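Local coordinates for fusolin (Anomala cuprea entomopoxvirus, PDB 4YN1), which forms the crystalline spindles of an insect poxvirus that enhance its virulence, and probably acts on chitin as a member of the lytic polysaccharide monooxygenase family, at residues A[5-10]-A[209-214]; A[78-83]-A[148-153]; A[122-125]-A[131-134]; A[141-146]-A[190-195]; A[161-164]-A[168-171]. One frame throughout, in Å; residues are numbered along the deposited sequence.

Contact 1: A[5-10]-A[209-214]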
# COMPACT_ATOMS: atom_id res chain seq x y z
N THR A 5 -4.68 -7.42 3.92
CA THR A 5 -5.79 -6.98 4.76
C THR A 5 -5.31 -6.37 6.06
O THR A 5 -6.01 -5.57 6.66
CB THR A 5 -6.78 -8.10 4.98
OG1 THR A 5 -6.08 -9.30 5.27
CG2 THR A 5 -7.67 -8.27 3.81
N PHE A 6 -4.14 -6.80 6.53
CA PHE A 6 -3.56 -6.18 7.71
C PHE A 6 -2.06 -6.05 7.59
O PHE A 6 -1.36 -7.07 7.48
CB PHE A 6 -3.86 -6.92 9.02
CG PHE A 6 -3.27 -6.14 10.19
CD1 PHE A 6 -3.84 -4.95 10.61
CD2 PHE A 6 -2.13 -6.59 10.84
CE1 PHE A 6 -3.23 -4.18 11.61
CE2 PHE A 6 -1.52 -5.83 11.83
CZ PHE A 6 -2.06 -4.63 12.20
N PRO A 7 -1.52 -4.85 7.81
CA PRO A 7 -2.17 -3.52 7.79
C PRO A 7 -2.79 -3.38 6.39
O PRO A 7 -2.23 -3.84 5.39
CB PRO A 7 -1.01 -2.55 8.09
CG PRO A 7 0.14 -3.42 8.58
CD PRO A 7 -0.05 -4.71 7.84
N ILE A 8 -3.98 -2.81 6.32
CA ILE A 8 -4.72 -2.78 5.07
C ILE A 8 -3.96 -2.12 3.90
O ILE A 8 -3.38 -1.05 4.08
CB ILE A 8 -6.11 -2.15 5.31
CG1 ILE A 8 -7.04 -2.41 4.09
CG2 ILE A 8 -6.01 -0.67 5.65
CD1 ILE A 8 -8.48 -2.06 4.37
N ALA A 9 -3.99 -2.77 2.70
CA ALA A 9 -3.36 -2.21 1.50
C ALA A 9 -4.11 -0.95 1.08
O ALA A 9 -5.33 -0.83 1.24
CB ALA A 9 -3.34 -3.22 0.37
N ARG A 10 -3.36 -0.04 0.48
CA ARG A 10 -3.86 1.25 0.09
C ARG A 10 -5.03 1.11 -0.88
O ARG A 10 -6.03 1.81 -0.75
CB ARG A 10 -2.73 2.06 -0.58
CG ARG A 10 -3.13 3.41 -1.07
CD ARG A 10 -2.00 4.07 -1.84
NE ARG A 10 -0.89 4.43 -0.95
CZ ARG A 10 0.18 5.15 -1.30
NH1 ARG A 10 0.32 5.57 -2.56
NH2 ARG A 10 1.10 5.45 -0.41
N PHE A 209 5.42 5.69 6.94
CA PHE A 209 6.22 4.86 6.03
C PHE A 209 5.33 3.94 5.20
O PHE A 209 4.10 3.90 5.38
CB PHE A 209 7.25 4.04 6.86
CG PHE A 209 6.69 3.09 7.90
CD1 PHE A 209 6.38 3.53 9.17
CD2 PHE A 209 6.44 1.76 7.58
CE1 PHE A 209 5.84 2.66 10.12
CE2 PHE A 209 5.96 0.88 8.55
CZ PHE A 209 5.60 1.35 9.79
N VAL A 210 5.94 3.25 4.27
CA VAL A 210 5.22 2.32 3.41
C VAL A 210 5.86 0.94 3.56
O VAL A 210 7.11 0.81 3.64
CB VAL A 210 5.15 2.73 1.92
CG1 VAL A 210 4.55 1.62 1.06
CG2 VAL A 210 4.38 4.02 1.72
N ILE A 211 4.98 -0.07 3.66
CA ILE A 211 5.32 -1.49 3.64
C ILE A 211 4.89 -1.93 2.23
O ILE A 211 3.76 -1.65 1.80
CB ILE A 211 4.65 -2.33 4.72
CG1 ILE A 211 5.00 -1.81 6.14
CG2 ILE A 211 4.96 -3.81 4.53
CD1 ILE A 211 4.12 -2.41 7.28
N TYR A 212 5.80 -2.53 1.48
CA TYR A 212 5.52 -2.93 0.10
C TYR A 212 5.60 -4.43 0.05
O TYR A 212 6.64 -5.00 0.39
CB TYR A 212 6.53 -2.31 -0.85
CG TYR A 212 6.17 -2.44 -2.30
CD1 TYR A 212 5.00 -1.87 -2.80
CD2 TYR A 212 7.08 -2.94 -3.21
CE1 TYR A 212 4.71 -1.89 -4.15
CE2 TYR A 212 6.80 -2.95 -4.59
CZ TYR A 212 5.60 -2.47 -5.04
OH TYR A 212 5.35 -2.44 -6.39
N VAL A 213 4.47 -5.06 -0.23
CA VAL A 213 4.31 -6.51 -0.22
C VAL A 213 4.28 -7.05 -1.64
O VAL A 213 3.46 -6.62 -2.46
CB VAL A 213 3.05 -6.91 0.55
CG1 VAL A 213 2.87 -8.43 0.53
CG2 VAL A 213 3.10 -6.38 2.00
N ARG A 214 5.09 -8.08 -1.87
CA ARG A 214 5.18 -8.74 -3.15
C ARG A 214 4.83 -10.22 -2.95
O ARG A 214 5.48 -10.89 -2.14
CB ARG A 214 6.59 -8.60 -3.72
CG ARG A 214 6.81 -9.37 -5.03
CD ARG A 214 8.25 -9.25 -5.47
NE ARG A 214 8.44 -9.92 -6.75
CZ ARG A 214 9.49 -10.64 -7.13
NH1 ARG A 214 10.56 -10.73 -6.36
NH2 ARG A 214 9.51 -11.21 -8.31
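Pro7 and Arg10 pass strand 209-214 at a distance that side chains must bridge, with the CA atoms of Pro7 and Ile211 8.8 Å apart and those of Arg10 and Val210 9.7 Å apart. The first meeting is apolar: Pro7 CG touches Ile211 CD1 at 4.3 Å. The peptide bond before Pro7 is cis, and the same CG stands over the centre of the Phe6 ring, 4.3 Å above its plane. Ile211 meets the proline with an outstretched ethyl arm (chi2 167°), which carries CD1 to it. The second meeting mixes chemistry. Arg10 leaves its backbone with CG trans to N (chi1 178°) and turns only at chi3, laying its end across Val210 at about a right angle, with NH2 4.2 Å from Val210 CG2. Val210 supplies just a methyl; the charge is met by a salt bridge from NH2 to Asp230, while NH1 donates to Met111 O and Trp117 adds a cation-pi contact. Four buried residues thus set an arginine, its charge probably balanced by Asp230, against aliphatic side chains. Strand 2-6, with a classic beta bulge where Thr5 and Phe6 both face Glu137, borders one sheet of the fold; strand 209-217 runs in the other, between strands 147-154 and 223-234; and Ala9 is the N-cap of helix 10-17, which Arg10 begins.

Contact 2: A[78-83]-A[148-153]. With NAG (2-acetamido-2-deoxy-beta-D-glucopyranose), chain B; NAG (2-acetamido-2-deoxy-beta-D-glucopyranose), chain C.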
# COMPACT_ATOMS: atom_id res chain seq x y z
N ARG A 78 12.86 -14.43 -10.00
CA ARG A 78 13.65 -14.47 -8.77
C ARG A 78 14.65 -13.34 -8.67
O ARG A 78 15.13 -13.06 -7.57
CB ARG A 78 14.43 -15.79 -8.64
CG ARG A 78 13.52 -17.00 -8.49
CD ARG A 78 14.25 -18.31 -8.50
NE ARG A 78 13.36 -19.47 -8.64
CZ ARG A 78 12.91 -19.98 -9.78
NH1 ARG A 78 13.25 -19.44 -10.95
NH2 ARG A 78 12.10 -21.04 -9.77
N ASP A 79 15.04 -12.79 -9.79
CA ASP A 79 16.05 -11.74 -9.87
C ASP A 79 15.43 -10.39 -9.63
O ASP A 79 14.80 -9.85 -10.52
CB ASP A 79 16.74 -11.81 -11.25
CG ASP A 79 17.88 -10.82 -11.42
OD1 ASP A 79 18.23 -10.12 -10.43
OD2 ASP A 79 18.41 -10.71 -12.55
N ILE A 80 15.63 -9.82 -8.45
CA ILE A 80 15.06 -8.50 -8.13
C ILE A 80 15.54 -7.39 -9.07
O ILE A 80 14.77 -6.50 -9.40
CB ILE A 80 15.22 -8.16 -6.62
CG1 ILE A 80 14.15 -7.14 -6.14
CG2 ILE A 80 16.65 -7.71 -6.29
CD1 ILE A 80 12.74 -7.67 -6.10
N CYS A 81 16.77 -7.51 -9.64
CA CYS A 81 17.23 -6.51 -10.63
C CYS A 81 16.37 -6.51 -11.88
O CYS A 81 16.06 -5.45 -12.41
CB CYS A 81 18.70 -6.75 -10.97
SG CYS A 81 19.78 -6.58 -9.55
N TRP A 82 15.93 -7.70 -12.32
CA TRP A 82 15.02 -7.84 -13.45
C TRP A 82 13.66 -7.18 -13.09
O TRP A 82 13.09 -6.45 -13.89
CB TRP A 82 14.81 -9.33 -13.80
CG TRP A 82 13.75 -9.56 -14.84
CD1 TRP A 82 12.49 -10.03 -14.64
CD2 TRP A 82 13.86 -9.27 -16.24
NE1 TRP A 82 11.81 -10.06 -15.83
CE2 TRP A 82 12.62 -9.59 -16.83
CE3 TRP A 82 14.92 -8.84 -17.06
CZ2 TRP A 82 12.40 -9.48 -18.20
CZ3 TRP A 82 14.70 -8.76 -18.43
CH2 TRP A 82 13.44 -9.04 -18.98
N ILE A 83 13.17 -7.41 -11.89
CA ILE A 83 11.88 -6.82 -11.43
C ILE A 83 11.96 -5.28 -11.43
O ILE A 83 11.15 -4.59 -12.05
CB ILE A 83 11.52 -7.38 -10.03
CG1 ILE A 83 11.26 -8.92 -10.09
CG2 ILE A 83 10.33 -6.61 -9.38
CD1 ILE A 83 10.23 -9.38 -11.03
N TYR A 148 5.87 -17.33 -3.25
CA TYR A 148 6.60 -16.82 -2.10
C TYR A 148 6.32 -15.35 -1.91
O TYR A 148 5.76 -14.71 -2.78
CB TYR A 148 8.11 -17.11 -2.19
CG TYR A 148 8.82 -16.36 -3.29
CD1 TYR A 148 8.63 -16.68 -4.62
CD2 TYR A 148 9.71 -15.32 -2.99
CE1 TYR A 148 9.34 -16.07 -5.63
CE2 TYR A 148 10.35 -14.62 -4.01
CZ TYR A 148 10.19 -15.02 -5.33
OH TYR A 148 10.75 -14.36 -6.39
N PHE A 149 6.63 -14.86 -0.74
CA PHE A 149 6.40 -13.46 -0.36
C PHE A 149 7.70 -12.76 -0.06
O PHE A 149 8.53 -13.30 0.67
CB PHE A 149 5.56 -13.36 0.92
CG PHE A 149 4.09 -13.65 0.72
CD1 PHE A 149 3.61 -14.94 0.79
CD2 PHE A 149 3.21 -12.63 0.38
CE1 PHE A 149 2.25 -15.21 0.61
CE2 PHE A 149 1.85 -12.90 0.18
CZ PHE A 149 1.37 -14.18 0.34
N GLU A 150 7.80 -11.52 -0.52
CA GLU A 150 8.84 -10.59 -0.14
C GLU A 150 8.16 -9.35 0.43
O GLU A 150 7.13 -8.91 -0.10
CB GLU A 150 9.67 -10.16 -1.36
CG GLU A 150 10.58 -11.28 -1.84
CD GLU A 150 11.40 -10.97 -3.07
OE1 GLU A 150 11.17 -9.91 -3.69
OE2 GLU A 150 12.23 -11.82 -3.46
N VAL A 151 8.70 -8.82 1.53
CA VAL A 151 8.18 -7.60 2.12
C VAL A 151 9.29 -6.60 2.26
O VAL A 151 10.38 -6.93 2.72
CB VAL A 151 7.47 -7.82 3.46
CG1 VAL A 151 6.80 -6.54 3.92
CG2 VAL A 151 6.45 -8.96 3.36
N TYR A 152 9.02 -5.37 1.83
CA TYR A 152 9.98 -4.28 1.90
C TYR A 152 9.40 -3.18 2.73
O TYR A 152 8.18 -3.07 2.81
CB TYR A 152 10.27 -3.72 0.52
CG TYR A 152 10.83 -4.73 -0.45
CD1 TYR A 152 9.98 -5.62 -1.13
CD2 TYR A 152 12.19 -4.78 -0.74
CE1 TYR A 152 10.50 -6.60 -1.98
CE2 TYR A 152 12.71 -5.75 -1.60
CZ TYR A 152 11.86 -6.67 -2.20
OH TYR A 152 12.40 -7.63 -3.02
N VAL A 153 10.25 -2.35 3.31
CA VAL A 153 9.81 -1.15 4.04
C VAL A 153 10.60 0.05 3.48
O VAL A 153 11.78 -0.07 3.10
CB VAL A 153 9.98 -1.32 5.57
CG1 VAL A 153 9.61 -0.05 6.32
CG2 VAL A 153 9.13 -2.49 6.08
C1 NAG B . 14.46 -14.24 -1.84
C2 NAG B . 15.48 -13.51 -2.72
C3 NAG B . 15.69 -14.32 -3.99
C4 NAG B . 16.11 -15.74 -3.65
C5 NAG B . 15.10 -16.36 -2.69
C6 NAG B . 15.48 -17.75 -2.21
C7 NAG B . 15.67 -11.08 -2.86
C8 NAG B . 14.97 -9.79 -3.19
N2 NAG B . 14.97 -12.19 -3.03
O3 NAG B . 16.66 -13.68 -4.82
O4 NAG B . 16.16 -16.53 -4.83
O5 NAG B . 15.01 -15.53 -1.53
O6 NAG B . 16.76 -17.75 -1.59
O7 NAG B . 16.83 -11.10 -2.48
C1 NAG C . 17.39 -16.66 -5.49
C2 NAG C . 17.42 -18.02 -6.19
C3 NAG C . 18.73 -18.14 -6.96
C4 NAG C . 18.88 -16.99 -7.95
C5 NAG C . 18.67 -15.64 -7.26
C6 NAG C . 18.54 -14.51 -8.25
C7 NAG C . 16.27 -19.98 -5.22
C8 NAG C . 16.27 -20.99 -4.11
N2 NAG C . 17.28 -19.10 -5.22
O3 NAG C . 18.70 -19.37 -7.69
O4 NAG C . 20.20 -16.99 -8.48
O5 NAG C . 17.46 -15.65 -6.49
O6 NAG C . 18.79 -13.26 -7.62
O7 NAG C . 15.40 -19.98 -6.09
O HOH W 1 12.81 -12.63 -5.86
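Arg78, just before helix 80-87, and Ile80, its first residue, stand over strand 148-153 with CA separations of 10.0 Å from Arg78 to Tyr148 and 10.3 Å from Ile80 to Glu150. Asp79 is the N-cap of that helix, its OD1 accepting from Cys81 N. Alternate strand residues, Tyr148, Glu150 and Tyr152, face the turn. Ile80 CD1 comes unusually close, 3.1 Å from Tyr152 OH, and lies 3.6 Å from Glu150 OE1. Its first torsion, with CG1 trans to the backbone N (chi1 -155°), sends this arm toward the strand. The site is the glycan pocket, where two linked N-acetylglucosamines lie beside Asn175, whose Asn-Ser-Thr sequence is consistent with an N-linked sugar. Glu150 is the hub. Its OE1 accepts a hydrogen bond from Tyr152 OH at 2.7 Å, from well above the carboxylate plane, and also forms a salt bridge with Arg214. Its OE2 accepts from N2 of the first sugar at 2.8 Å, with a fairly straight N-H angle of 160°, and from a water at 2.6 Å. That water also donates to Arg78 O and bonds Tyr148 OH, tying turn to strand. The acetamido methyl C8 of the first sugar rests near Ile80 CB and 3.4 Å from Tyr152 OH, while Arg78 runs its extended chain alongside the second sugar, with CD and NE beside that sugar's O7.

Contact 3: A[122-125]-A[131-134]. With EDO (1,2-ethanediol), chain E.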
# COMPACT_ATOMS: atom_id res chain seq x y z
N ILE A 122 0.12 2.11 14.40
CA ILE A 122 0.61 1.00 15.21
C ILE A 122 1.16 1.55 16.52
O ILE A 122 2.19 2.21 16.51
CB ILE A 122 1.65 0.20 14.43
CG1 ILE A 122 1.02 -0.32 13.10
CG2 ILE A 122 2.18 -0.95 15.31
CD1 ILE A 122 1.99 -0.80 12.08
N PRO A 123 0.47 1.32 17.64
CA PRO A 123 0.91 1.91 18.91
C PRO A 123 2.11 1.18 19.45
O PRO A 123 2.19 -0.00 19.28
CB PRO A 123 -0.32 1.74 19.81
CG PRO A 123 -0.95 0.51 19.32
CD PRO A 123 -0.79 0.56 17.82
N LEU A 124 3.08 1.89 20.04
CA LEU A 124 4.26 1.25 20.61
C LEU A 124 4.09 1.17 22.12
O LEU A 124 3.64 2.12 22.73
CB LEU A 124 5.52 2.09 20.32
CG LEU A 124 5.88 2.29 18.85
CD1 LEU A 124 7.10 3.11 18.70
CD2 LEU A 124 6.07 0.99 18.13
N GLU A 125 4.56 0.11 22.73
CA GLU A 125 4.57 0.03 24.19
C GLU A 125 5.92 0.56 24.71
O GLU A 125 6.00 1.02 25.84
CB GLU A 125 4.35 -1.40 24.66
CG GLU A 125 4.25 -1.52 26.18
CD GLU A 125 3.61 -2.79 26.68
OE1 GLU A 125 3.99 -3.88 26.20
OE2 GLU A 125 2.75 -2.70 27.59
N THR A 131 12.97 -3.02 16.21
CA THR A 131 12.25 -3.95 15.33
C THR A 131 10.95 -4.25 15.98
O THR A 131 10.93 -4.68 17.14
CB THR A 131 13.05 -5.24 15.08
OG1 THR A 131 14.32 -4.86 14.60
CG2 THR A 131 12.39 -6.15 14.04
N ILE A 132 9.84 -4.02 15.25
CA ILE A 132 8.51 -4.24 15.75
C ILE A 132 7.91 -5.38 14.93
O ILE A 132 7.63 -5.19 13.77
CB ILE A 132 7.65 -2.97 15.68
CG1 ILE A 132 8.25 -1.87 16.61
CG2 ILE A 132 6.22 -3.30 16.09
CD1 ILE A 132 9.14 -0.95 15.97
N PRO A 133 7.70 -6.55 15.51
CA PRO A 133 7.07 -7.63 14.73
C PRO A 133 5.58 -7.34 14.47
O PRO A 133 4.85 -6.99 15.38
CB PRO A 133 7.24 -8.85 15.62
CG PRO A 133 7.29 -8.29 17.01
CD PRO A 133 7.99 -6.99 16.89
N ILE A 134 5.18 -7.41 13.22
CA ILE A 134 3.77 -7.23 12.82
C ILE A 134 3.30 -8.56 12.23
O ILE A 134 3.98 -9.08 11.35
CB ILE A 134 3.73 -6.11 11.74
CG1 ILE A 134 4.31 -4.76 12.29
CG2 ILE A 134 2.33 -5.92 11.12
CD1 ILE A 134 3.64 -4.15 13.33
C1 EDO E . 7.21 -2.56 20.40
O1 EDO E . 7.37 -1.27 20.99
C2 EDO E . 5.79 -2.74 19.82
O2 EDO E . 4.87 -2.23 20.76
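An ethanediol molecule, probably from the crystallisation liquor, is held beside Leu124 and Ile132 by the backbone: Glu125 N donates to its O2 at 3.1 Å, with an N-H angle of 157°. The diol's carbon C2 lies 3.8 Å from Ile132 CG2, and its O1 comes 3.9 Å from Leu124 CD2. That same leucine methyl makes the direct apolar contact, 3.9 Å from Ile132 CG1, the two side chains crossing at about a right angle. Leu124 starts off alongside, and only its branched end closes on Ile132. The Ile132 ethyl arm sits at an unusual chi2 of 94°, away from the staggered positions. Across the sandwich the two strands belong to different sheets: strand 120-123 bonds to strand 223-234, whereas strand 131-140 bonds to strand 194-203, and a short link of a few residues carries the chain from one sheet to the other. Further in, Ile122 and Ile134 reach toward each other tip to tip, CD1 to CD1 at 3.9 Å. The ethyl arm of Ile122 is extended, whereas that of Ile134 is bent (chi2 -64°), and the Ile134 methyl CD1 also touches Ile122 CG2 at 4.0 Å. Phe233 is packed by Ile122, Leu124 and Ile132 alike.

Contact 4: A[141-146]-A[190-195]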
# COMPACT_ATOMS: atom_id res chain seq x y z
N THR A 141 -7.49 -14.21 -3.02
CA THR A 141 -8.79 -14.46 -3.67
C THR A 141 -8.72 -15.61 -4.67
O THR A 141 -9.73 -15.98 -5.25
CB THR A 141 -9.36 -13.18 -4.25
OG1 THR A 141 -8.51 -12.68 -5.26
CG2 THR A 141 -9.54 -12.11 -3.19
N ALA A 142 -7.53 -16.13 -4.91
CA ALA A 142 -7.26 -17.31 -5.72
C ALA A 142 -6.02 -17.96 -5.11
O ALA A 142 -5.12 -17.25 -4.68
CB ALA A 142 -6.99 -16.92 -7.16
N ILE A 143 -5.97 -19.28 -5.08
CA ILE A 143 -4.83 -20.00 -4.52
C ILE A 143 -3.92 -20.44 -5.63
O ILE A 143 -4.21 -21.37 -6.38
CB ILE A 143 -5.28 -21.17 -3.62
CG1 ILE A 143 -6.23 -20.71 -2.50
CG2 ILE A 143 -4.05 -21.87 -3.02
CD1 ILE A 143 -5.64 -19.71 -1.49
N HIS A 144 -2.82 -19.73 -5.76
CA HIS A 144 -1.80 -19.94 -6.76
C HIS A 144 -0.57 -20.37 -6.00
O HIS A 144 0.00 -19.55 -5.29
CB HIS A 144 -1.51 -18.59 -7.47
CG HIS A 144 -2.67 -17.97 -8.19
ND1 HIS A 144 -3.63 -18.74 -8.82
CD2 HIS A 144 -2.93 -16.66 -8.42
CE1 HIS A 144 -4.42 -17.88 -9.45
NE2 HIS A 144 -4.04 -16.61 -9.22
N GLU A 145 -0.26 -21.67 -6.01
CA GLU A 145 0.92 -22.24 -5.38
C GLU A 145 1.62 -23.07 -6.46
O GLU A 145 0.95 -23.58 -7.37
CB GLU A 145 0.58 -23.07 -4.13
CG GLU A 145 0.06 -22.17 -2.99
CD GLU A 145 -0.18 -22.78 -1.63
OE1 GLU A 145 -0.10 -24.02 -1.49
OE2 GLU A 145 -0.45 -22.01 -0.68
N PRO A 146 2.95 -23.11 -6.50
CA PRO A 146 3.91 -22.58 -5.51
C PRO A 146 4.14 -21.07 -5.65
O PRO A 146 4.02 -20.52 -6.75
CB PRO A 146 5.18 -23.38 -5.83
CG PRO A 146 5.11 -23.60 -7.28
CD PRO A 146 3.65 -23.85 -7.57
N THR A 190 -12.70 -11.21 4.42
CA THR A 190 -14.02 -11.83 4.21
C THR A 190 -14.06 -12.64 2.93
O THR A 190 -14.96 -13.46 2.75
CB THR A 190 -15.12 -10.74 4.16
OG1 THR A 190 -14.70 -9.72 3.28
CG2 THR A 190 -15.39 -10.15 5.53
N ALA A 191 -13.13 -12.39 2.02
CA ALA A 191 -13.10 -13.03 0.71
C ALA A 191 -12.63 -14.46 0.71
O ALA A 191 -12.79 -15.15 -0.29
CB ALA A 191 -12.26 -12.21 -0.25
N ASN A 192 -12.01 -14.92 1.80
CA ASN A 192 -11.55 -16.30 1.82
C ASN A 192 -11.54 -16.83 3.23
O ASN A 192 -11.24 -16.09 4.14
CB ASN A 192 -10.14 -16.35 1.19
CG ASN A 192 -9.74 -17.68 0.67
OD1 ASN A 192 -10.05 -18.71 1.24
ND2 ASN A 192 -9.07 -17.72 -0.46
N ALA A 193 -11.76 -18.13 3.40
CA ALA A 193 -11.69 -18.79 4.70
C ALA A 193 -10.25 -19.03 5.10
O ALA A 193 -10.01 -19.41 6.23
CB ALA A 193 -12.44 -20.13 4.63
N ARG A 194 -9.30 -18.92 4.15
CA ARG A 194 -7.88 -19.16 4.41
C ARG A 194 -7.07 -17.94 4.01
O ARG A 194 -7.43 -17.22 3.08
CB ARG A 194 -7.37 -20.36 3.63
CG ARG A 194 -8.03 -21.66 4.07
CD ARG A 194 -7.70 -22.83 3.19
NE ARG A 194 -8.40 -24.00 3.73
CZ ARG A 194 -9.69 -24.27 3.55
NH1 ARG A 194 -10.43 -23.53 2.73
NH2 ARG A 194 -10.24 -25.33 4.14
N VAL A 195 -5.98 -17.72 4.70
CA VAL A 195 -5.12 -16.55 4.50
C VAL A 195 -3.67 -16.95 4.58
O VAL A 195 -3.35 -18.06 5.01
CB VAL A 195 -5.42 -15.48 5.59
CG1 VAL A 195 -6.81 -14.88 5.44
CG2 VAL A 195 -5.19 -16.01 6.98
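Ala191 opens the contact at the surface, in the turn that leads through an Asx turn at Asn192 into strand 194-203, within the two-sheet fold of this family. The Cys139-Cys189 disulfide lies just before both segments, so the two loops leave from a common covalent tie, with the CA atoms of Thr141 and Ala191 6.3 Å apart. The methyl CB of Ala191 meets Thr141 CG2 at 4.0 Å. With Thr141 OG1 between the backbone N and the carbonyl carbon (chi1 62°), where it bonds Asn67, CG2 is left beside the backbone N to meet Ala191. Next comes Asn192, whose ND2 lies 4.1 Å from Ile143 CD1, the isoleucine crossing it obliquely. This touch is mere proximity: ND2 is used by Pro140 O, which leads into the facing loop, so one amide holds both turns. Nearby, His144 NE2 hydrogen-bonds His1 ND1, a pair consistent with the histidine brace that binds copper in relatives. Strand 194-203 then begins at Arg194, which, with Ile143 and Glu145, packs against Leu180. The Asx turn closes here: Arg194 N donates to Asn192 OD1 at 3.0 Å, with an N-H angle of 163°, and the nitrogen sits 46° above the carbonyl plane.

Contact 5: A[161-164]-A[168-171]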
# COMPACT_ATOMS: atom_id res chain seq x y z
N TYR A 161 4.62 12.70 1.96
CA TYR A 161 4.11 13.94 1.41
C TYR A 161 4.83 14.39 0.15
O TYR A 161 4.32 15.27 -0.56
CB TYR A 161 4.17 15.08 2.45
CG TYR A 161 3.48 14.73 3.75
CD1 TYR A 161 2.10 14.72 3.84
CD2 TYR A 161 4.21 14.39 4.88
CE1 TYR A 161 1.46 14.31 5.02
CE2 TYR A 161 3.59 13.91 6.02
CZ TYR A 161 2.22 13.84 6.08
OH TYR A 161 1.64 13.48 7.27
N ARG A 162 6.02 13.84 -0.11
CA ARG A 162 6.86 14.28 -1.21
C ARG A 162 7.28 13.25 -2.20
O ARG A 162 7.56 13.61 -3.33
CB ARG A 162 8.18 14.87 -0.64
CG ARG A 162 8.01 16.08 0.28
CD ARG A 162 9.35 16.60 0.73
NE ARG A 162 9.23 17.94 1.30
CZ ARG A 162 10.27 18.72 1.61
NH1 ARG A 162 11.51 18.27 1.46
NH2 ARG A 162 10.07 19.95 2.05
N ASP A 163 7.50 12.03 -1.76
CA ASP A 163 8.17 11.03 -2.54
C ASP A 163 7.28 9.94 -3.07
O ASP A 163 6.39 9.46 -2.36
CB ASP A 163 9.22 10.36 -1.67
CG ASP A 163 10.29 11.25 -1.07
OD1 ASP A 163 10.70 12.23 -1.75
OD2 ASP A 163 10.81 10.91 0.02
N LYS A 164 7.62 9.45 -4.27
CA LYS A 164 7.03 8.24 -4.82
C LYS A 164 7.71 7.06 -4.12
O LYS A 164 8.91 7.13 -3.81
CB LYS A 164 7.37 8.09 -6.31
CG LYS A 164 6.69 9.11 -7.20
CD LYS A 164 5.22 8.85 -7.28
CE LYS A 164 4.56 9.33 -8.54
NZ LYS A 164 3.34 10.11 -8.28
N PRO A 168 14.93 2.17 -5.05
CA PRO A 168 16.06 2.66 -4.23
C PRO A 168 15.65 3.23 -2.86
O PRO A 168 16.53 3.47 -2.02
CB PRO A 168 16.72 3.72 -5.10
CG PRO A 168 15.91 3.86 -6.30
CD PRO A 168 14.75 2.95 -6.29
N LEU A 169 14.33 3.43 -2.60
CA LEU A 169 13.86 3.88 -1.30
C LEU A 169 13.27 2.73 -0.49
O LEU A 169 12.65 2.99 0.54
CB LEU A 169 12.82 5.00 -1.45
CG LEU A 169 13.25 6.24 -2.19
CD1 LEU A 169 12.16 7.32 -2.11
CD2 LEU A 169 14.57 6.75 -1.62
N LEU A 170 13.47 1.47 -0.92
CA LEU A 170 12.92 0.28 -0.24
C LEU A 170 14.02 -0.64 0.23
O LEU A 170 15.06 -0.74 -0.40
CB LEU A 170 11.99 -0.48 -1.19
CG LEU A 170 10.64 0.15 -1.51
CD1 LEU A 170 9.98 -0.60 -2.63
CD2 LEU A 170 9.74 0.17 -0.31
N GLU A 171 13.82 -1.25 1.39
CA GLU A 171 14.72 -2.20 1.99
C GLU A 171 13.98 -3.50 2.26
O GLU A 171 12.88 -3.49 2.80
CB GLU A 171 15.36 -1.62 3.27
CG GLU A 171 14.48 -1.32 4.47
CD GLU A 171 15.24 -0.57 5.56
OE1 GLU A 171 15.16 -1.00 6.73
OE2 GLU A 171 15.91 0.44 5.24
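Between two antiparallel neighbours of the mixed sheet, strands 147-154 and 170-176, the chain makes a long looping connection, and Leu169 closes its last bend by reaching back to Asp163 and Lys164. A single methyl does the work. Leu169 CD1 lies 3.7 Å from the carbonyl oxygen of Lys164 and 4.3 Å from Asp163 CB, so the leucine touches both backbone and side-chain base of the facing segment. The CA atoms of Lys164 and Leu169 are 8.8 Å apart, a separation that the leucine side chain spans. Its CG stands trans to the carbonyl carbon (chi1 -58°) and its CD1 continues the extended line (chi2 -174°), which brings that branch out toward the loop while CD2 is held back. The two polar side chains opposite are engaged beyond this touch. Asp163 OD2 accepts from Asn159 N, and since Asn159 OD1 in turn accepts from Tyr161 N, the asparagine stitches the middle of the connection together. Lys164 carries its ammonium end off to bond Asp112 O through NZ, with its chain also touching Val114. On the strand side, Leu169 pairs with Thr155 and Glu171 with Val153 through the backbone, so the bend is fixed where the second strand begins. At the surface the touch is slight, and of the two leucine methyls CD1 is the nearer to Lys164 O, Leu169 CD2 standing 6.1 Å from that oxygen.

How the contacts relate
Chemistry follows place as much as depth in this fold. Contact 1, near the centre of the chain, and contact 2, their centres about 15 Å apart, are buried and meet directly: Ile211 packs on Val151, and Tyr212 N probably bonds Tyr152 O, between neighbouring strands 209-217 and 147-154. Contact 2 alone is built round a polar hub and sugars. Contact 3, partly buried, is purely aliphatic and touches contact 1 through Ile134, which packs on Phe6 and Pro7. Contacts 4 and 5 are surface loops on opposite sides of the chain's centre, each made by a few methyls, with polar groups bonded outside the pair. Contact 5 continues the sheet of contact 2, Leu170 packing on Tyr152.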